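Local coordinates for protein alpha,alpha-trehalose-phosphate synthase (UDP-forming) (Burkholderia multivorans, PDB 5UOF) that belongs to glycosyltransferase family 20, whose members have the two-domain GT-B architecture, at residues R80-D83 with Q84-G88. Sequence-based numbering, arbitrary orientation.
Sequences RDYD and QYYRG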
loop_
_atom_site.group_PDB
_atom_site.type_symbol
_atom_site.label_atom_id
_atom_site.label_comp_id
_atom_site.label_asym_id
_atom_site.label_seq_id
_atom_site.Cartn_x
_atom_site.Cartn_y
_atom_site.Cartn_z
ATOM N N ARG A 80 -24.472 2.947 21.063
ATOM C CA ARG A 80 -23.076 3.330 21.243
ATOM C C ARG A 80 -22.146 2.154 20.985
ATOM O O ARG A 80 -21.104 2.314 20.341
ATOM C CB ARG A 80 -22.856 3.881 22.647
ATOM C CG ARG A 80 -21.393 4.084 23.017
ATOM C CD ARG A 80 -21.270 4.838 24.337
ATOM N NE ARG A 80 -19.882 5.127 24.693
ATOM C CZ ARG A 80 -19.227 4.546 25.697
ATOM N NH1 ARG A 80 -19.835 3.641 26.457
ATOM N NH2 ARG A 80 -17.964 4.877 25.943
ATOM N N ASP A 81 -22.500 0.967 21.488
ATOM C CA ASP A 81 -21.687 -0.216 21.226
ATOM C C ASP A 81 -21.700 -0.579 19.743
ATOM O O ASP A 81 -20.654 -0.905 19.168
ATOM C CB ASP A 81 -22.179 -1.395 22.066
ATOM C CG ASP A 81 -21.883 -1.226 23.548
ATOM O OD1 ASP A 81 -21.087 -0.328 23.904
ATOM O OD2 ASP A 81 -22.445 -1.992 24.354
ATOM N N TYR A 82 -22.875 -0.525 19.110
ATOM C CA TYR A 82 -22.958 -0.796 17.677
ATOM C C TYR A 82 -22.074 0.157 16.884
ATOM O O TYR A 82 -21.354 -0.264 15.972
ATOM C CB TYR A 82 -24.406 -0.689 17.186
ATOM C CG TYR A 82 -24.526 -0.898 15.691
ATOM C CD1 TYR A 82 -24.713 -2.172 15.164
ATOM C CD2 TYR A 82 -24.429 0.173 14.803
ATOM C CE1 TYR A 82 -24.814 -2.374 13.797
ATOM C CE2 TYR A 82 -24.521 -0.020 13.436
ATOM C CZ TYR A 82 -24.713 -1.296 12.939
ATOM O OH TYR A 82 -24.808 -1.497 11.580
ATOM N N ASP A 83 -22.136 1.453 17.202
ATOM C CA ASP A 83 -21.352 2.424 16.442
ATOM C C ASP A 83 -19.859 2.180 16.610
ATOM O O ASP A 83 -19.104 2.227 15.632
ATOM C CB ASP A 83 -21.713 3.849 16.860
ATOM C CG ASP A 83 -23.071 4.295 16.326
ATOM O OD1 ASP A 83 -23.604 3.642 15.402
ATOM O OD2 ASP A 83 -23.600 5.310 16.826
ATOM N N GLN A 84 -19.411 1.916 17.840
ATOM C CA GLN A 84 -17.982 1.715 18.077
ATOM C C GLN A 84 -17.466 0.413 17.476
ATOM O O GLN A 84 -16.267 0.306 17.193
ATOM C CB GLN A 84 -17.694 1.760 19.582
ATOM C CG GLN A 84 -17.983 3.123 20.201
ATOM C CD GLN A 84 -17.546 3.236 21.654
ATOM O OE1 GLN A 84 -17.512 2.244 22.383
ATOM N NE2 GLN A 84 -17.213 4.452 22.079
ATOM N N TYR A 85 -18.343 -0.572 17.267
ATOM C CA TYR A 85 -17.975 -1.855 16.687
ATOM C C TYR A 85 -18.026 -1.823 15.161
ATOM O O TYR A 85 -17.102 -2.304 14.506
ATOM C CB TYR A 85 -18.899 -2.948 17.235
ATOM C CG TYR A 85 -18.513 -4.384 16.908
ATOM C CD1 TYR A 85 -18.739 -4.924 15.641
ATOM C CD2 TYR A 85 -17.970 -5.215 17.885
ATOM C CE1 TYR A 85 -18.413 -6.253 15.350
ATOM C CE2 TYR A 85 -17.636 -6.535 17.605
ATOM C CZ TYR A 85 -17.867 -7.053 16.343
ATOM O OH TYR A 85 -17.546 -8.371 16.076
ATOM N N TYR A 86 -19.089 -1.255 14.580
ATOM C CA TYR A 86 -19.312 -1.323 13.137
ATOM C C TYR A 86 -19.102 -0.010 12.389
ATOM O O TYR A 86 -18.934 -0.042 11.163
ATOM C CB TYR A 86 -20.737 -1.811 12.840
ATOM C CG TYR A 86 -20.943 -3.264 13.182
ATOM C CD1 TYR A 86 -20.359 -4.262 12.412
ATOM C CD2 TYR A 86 -21.719 -3.636 14.275
ATOM C CE1 TYR A 86 -20.541 -5.600 12.718
ATOM C CE2 TYR A 86 -21.912 -4.976 14.594
ATOM C CZ TYR A 86 -21.319 -5.951 13.807
ATOM O OH TYR A 86 -21.496 -7.277 14.118
ATOM N N ARG A 87 -19.132 1.132 13.070
ATOM C CA ARG A 87 -19.037 2.438 12.416
ATOM C C ARG A 87 -17.920 3.254 13.034
ATOM O O ARG A 87 -18.061 4.447 13.325
ATOM C CB ARG A 87 -20.362 3.186 12.490
ATOM C CG ARG A 87 -21.517 2.456 11.841
ATOM C CD ARG A 87 -22.775 3.304 11.809
ATOM N NE ARG A 87 -22.624 4.469 10.942
ATOM C CZ ARG A 87 -22.537 5.723 11.375
ATOM N NH1 ARG A 87 -22.599 5.988 12.675
ATOM N NH2 ARG A 87 -22.395 6.714 10.505
ATOM N N GLY A 88 -16.790 2.594 13.273
ATOM C CA GLY A 88 -15.666 3.263 13.886
ATOM C C GLY A 88 -14.343 2.762 13.355
ATOM O O GLY A 88 -14.147 2.672 12.146
#
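Tyr82 and Tyr86 meet one turn apart on helix 79-86, where four i to i+4 backbone bonds run from Gln84 N to Arg80 O through to Arg87 N on Asp83 O (2.8 Å), the last of them closing the helix, since Arg87 is the first residue to leave helical geometry. Tyr82 CG is anti to the backbone N (chi1 177°), beside the carbonyl carbon, which carries the ring toward Tyr86. There Tyr86 CB sits over one ring face, a CH-pi contact 4.2 Å from the centroid, while the two rings meet obliquely with planes 40° apart; Tyr86 CD2 comes within 3.4 Å of Tyr82 CE1. Arg87 approaches the same ring from its edge through CD, 4.1 Å from Tyr82 CE2. A bend at chi3 then brings Arg87 NH1 to Asp83 OD1 at 3.7 Å, a long salt bridge whose carboxylate and guanidinium planes are 69° apart. On another flank, the amide of Gln84 reaches over one face of the Arg80 guanidinium; Gln84 NE2 lies 3.8 Å from Arg80 NE, a packing contact. Gln84 OE1 accepts a hydrogen bond from Arg117 of helix 109-127, the arginine that also forms a salt bridge with Asp81, so two residues of the helix are tied to one neighbouring side chain. Tyr85 turns inward, its hydroxyl hydrogen-bonded to Asn17 and its ring meeting His142. The example is thus the C-terminal part of helix 79-86, packed through Asp81, Gln84 and Tyr85 against helix 109-127 in the N-terminal Rossmann-like domain of a GT-B glycosyltransferase, and joined by a tight link through Arg87 and Gly88, the latter at the N-cap position, to helix 89-98.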